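Side-chain contact in inner kinetochore subunit cnp3 (Schizosaccharomyces pombe, PDB 6O2D), which helps build the inner kinetochore on centromeric DNA, as part of the platform on which the outer kinetochore assembles for chromosome segregation: residues Glu99-Asn103 against Ala104-Arg108. Numbering follows the deposited sequence.
Sequences EVTVN and ATTFR
Phe107 and Val100 meet through first torsions that set CG of the phenylalanine and CG1 of the valine each between its own backbone N and carbonyl carbon (chi1 54° and 46°). The ring thereby swings over the neighbouring strand, and Val100 CG1 lies over one of its faces, offset toward the rim, a contact CH-pi in kind though its modelled closeness is doubtful. Val102 CG2 approaches the same ring at its edge, in plane, 3.8 Å from Phe107 CE1. Branched valines suit this buried face, since each presents a methyl to the flat ring. Replacing Phe107 by alanine would probably open a gap over Val100 CG1 and beside Val102 CG2, and cost Phe115 the ring it meets edge-to-face.

Beneath these side chains runs a beta hairpin with a two-residue loop. Val100 and Phe107 form a hydrogen-bonded pair, Val100 N to Phe107 O at 2.8 Å and Phe107 N to Val100 O at 3.0 Å. Val102 and Thr105 form another, Val102 N to Thr105 O at 3.1 Å and Thr105 N to Val102 O at 3.3 Å. Asn103 and Ala104 form the corner of a type I' turn with positive phi, which alanine accepts less readily than glycine or asparagine; its side chain is only a methyl on an exposed corner.

On the other face, Thr101 and Thr106 form a non-hydrogen-bonded pair, beta-branched residues suited to an extended backbone, and Glu99 lays its CG 3.5 Å from Thr106 CG2.

The side chain of Asn103 ties the turn to Asn121 and Tyr122 through hydrogen bonds. Within the cupin domain, strand 98-102 also pairs with strand 122-127, while strand 105-109 is outermost in this chain's four-stranded sheet; Phe115 belongs to strand 113-117, and Ile17 of the second subunit packs on Phe107.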
ATOM      1  N   GLU B  99     -14.508  -1.915  13.128  1.00 86.47           N
ATOM      2  CA  GLU B  99     -14.803  -0.542  13.513  1.00 88.75           C
ATOM      3  C   GLU B  99     -13.493   0.102  13.932  1.00 91.10           C
ATOM      4  O   GLU B  99     -12.787  -0.414  14.810  1.00 90.50           O
ATOM      5  CB  GLU B  99     -15.814  -0.484  14.652  1.00102.72           C
ATOM      6  CG  GLU B  99     -16.188   0.915  15.106  1.00109.73           C
ATOM      7  CD  GLU B  99     -16.192   1.046  16.622  1.00115.24           C
ATOM      8  OE1 GLU B  99     -16.714   2.053  17.142  1.00121.27           O
ATOM      9  OE2 GLU B  99     -15.666   0.144  17.300  1.00118.13           O
ATOM     10  N   VAL B 100     -13.166   1.220  13.299  1.00 86.74           N
ATOM     11  CA  VAL B 100     -11.871   1.847  13.479  1.00 84.74           C
ATOM     12  C   VAL B 100     -12.032   3.306  13.900  1.00 89.19           C
ATOM     13  O   VAL B 100     -12.923   4.011  13.413  1.00 93.77           O
ATOM     14  CB  VAL B 100     -11.018   1.686  12.202  1.00 92.88           C
ATOM     15  CG1 VAL B 100     -11.842   2.022  10.994  1.00 85.83           C
ATOM     16  CG2 VAL B 100      -9.778   2.551  12.269  1.00 91.37           C
ATOM     17  N   THR B 101     -11.195   3.721  14.859  1.00 87.85           N
ATOM     18  CA  THR B 101     -10.997   5.101  15.304  1.00 84.99           C
ATOM     19  C   THR B 101      -9.704   5.700  14.791  1.00 73.94           C
ATOM     20  O   THR B 101      -8.613   5.151  15.017  1.00 70.81           O
ATOM     21  CB  THR B 101     -11.055   5.266  16.827  1.00 88.26           C
ATOM     22  OG1 THR B 101     -11.997   4.372  17.448  1.00 90.99           O
ATOM     23  CG2 THR B 101     -10.948   6.774  17.313  1.00 93.83           C
ATOM     24  N   VAL B 102      -9.848   6.836  14.110  1.00 84.57           N
ATOM     25  CA  VAL B 102      -8.729   7.696  13.773  1.00 84.80           C
ATOM     26  C   VAL B 102      -9.027   9.040  14.412  1.00 73.74           C
ATOM     27  O   VAL B 102      -9.899   9.772  13.932  1.00 71.03           O
ATOM     28  CB  VAL B 102      -8.531   7.840  12.255  1.00 72.11           C
ATOM     29  CG1 VAL B 102      -7.369   8.772  11.949  1.00 74.86           C
ATOM     30  CG2 VAL B 102      -8.342   6.493  11.614  1.00 71.28           C
ATOM     31  N   ASN B 103      -8.306   9.369  15.490  1.00 85.47           N
ATOM     32  CA  ASN B 103      -8.390  10.684  16.147  1.00 82.48           C
ATOM     33  C   ASN B 103      -9.809  11.026  16.610  1.00 92.37           C
ATOM     34  O   ASN B 103     -10.346  12.097  16.314  1.00100.90           O
ATOM     35  CB  ASN B 103      -7.832  11.787  15.246  1.00 75.04           C
ATOM     36  CG  ASN B 103      -6.322  11.741  15.159  1.00 75.99           C
ATOM     37  OD1 ASN B 103      -5.671  10.994  15.901  1.00 71.37           O
ATOM     38  ND2 ASN B 103      -5.753  12.535  14.262  1.00 85.50           N
ATOM     39  N   ALA B 104     -10.417  10.101  17.350  1.00 87.09           N
ATOM     40  CA  ALA B 104     -11.729  10.267  17.972  1.00 92.62           C
ATOM     41  C   ALA B 104     -12.862  10.446  16.963  1.00 92.78           C
ATOM     42  O   ALA B 104     -13.968  10.841  17.349  1.00 96.33           O
ATOM     43  CB  ALA B 104     -11.737  11.431  18.977  1.00 84.04           C
ATOM     44  N   THR B 105     -12.625  10.156  15.686  1.00 92.29           N
ATOM     45  CA  THR B 105     -13.681  10.018  14.689  1.00 89.55           C
ATOM     46  C   THR B 105     -13.742   8.539  14.322  1.00 82.17           C
ATOM     47  O   THR B 105     -12.721   7.955  13.948  1.00 85.27           O
ATOM     48  CB  THR B 105     -13.401  10.878  13.451  1.00 90.64           C
ATOM     49  OG1 THR B 105     -13.535  12.274  13.771  1.00 90.13           O
ATOM     50  CG2 THR B 105     -14.358  10.518  12.335  1.00 76.67           C
ATOM     51  N   THR B 106     -14.923   7.932  14.456  1.00 79.69           N
ATOM     52  CA  THR B 106     -15.100   6.488  14.316  1.00 93.96           C
ATOM     53  C   THR B 106     -15.962   6.121  13.108  1.00 99.18           C
ATOM     54  O   THR B 106     -16.927   6.822  12.778  1.00104.11           O
ATOM     55  CB  THR B 106     -15.713   5.920  15.601  1.00 88.86           C
ATOM     56  OG1 THR B 106     -14.871   6.262  16.709  1.00 84.64           O
ATOM     57  CG2 THR B 106     -15.855   4.421  15.520  1.00 87.65           C
ATOM     58  N   PHE B 107     -15.575   5.033  12.437  1.00 87.94           N
ATOM     59  CA  PHE B 107     -16.229   4.547  11.229  1.00 86.06           C
ATOM     60  C   PHE B 107     -16.094   3.030  11.152  1.00 91.97           C
ATOM     61  O   PHE B 107     -15.172   2.450  11.725  1.00 99.55           O
ATOM     62  CB  PHE B 107     -15.612   5.178   9.965  1.00 92.12           C
ATOM     63  CG  PHE B 107     -14.096   5.021   9.850  1.00 91.89           C
ATOM     64  CD1 PHE B 107     -13.236   5.570  10.791  1.00 89.74           C
ATOM     65  CD2 PHE B 107     -13.536   4.332   8.783  1.00 89.08           C
ATOM     66  CE1 PHE B 107     -11.841   5.412  10.672  1.00 87.55           C
ATOM     67  CE2 PHE B 107     -12.153   4.199   8.656  1.00 90.79           C
ATOM     68  CZ  PHE B 107     -11.309   4.733   9.598  1.00 88.01           C
ATOM     69  N   ARG B 108     -17.027   2.362  10.499  1.00 95.09           N
ATOM     70  CA  ARG B 108     -16.765   0.960  10.219  1.00 91.00           C
ATOM     71  C   ARG B 108     -16.795   0.742   8.713  1.00 92.79           C
ATOM     72  O   ARG B 108     -17.152   1.637   7.934  1.00 96.79           O
ATOM     73  CB  ARG B 108     -17.698   0.056  11.011  1.00 86.82           C
ATOM     74  CG  ARG B 108     -18.929   0.846  11.301  1.00 91.02           C
ATOM     75  CD  ARG B 108     -20.204   0.285  12.034  1.00101.29           C
ATOM     76  NE  ARG B 108     -21.308  -0.093  11.135  1.00119.06           N
ATOM     77  CZ  ARG B 108     -22.575  -0.426  11.525  1.00126.83           C
ATOM     78  NH1 ARG B 108     -23.468  -0.766  10.602  1.00133.25           N
ATOM     79  NH2 ARG B 108     -23.084  -0.190  12.780  1.00121.96           N
TER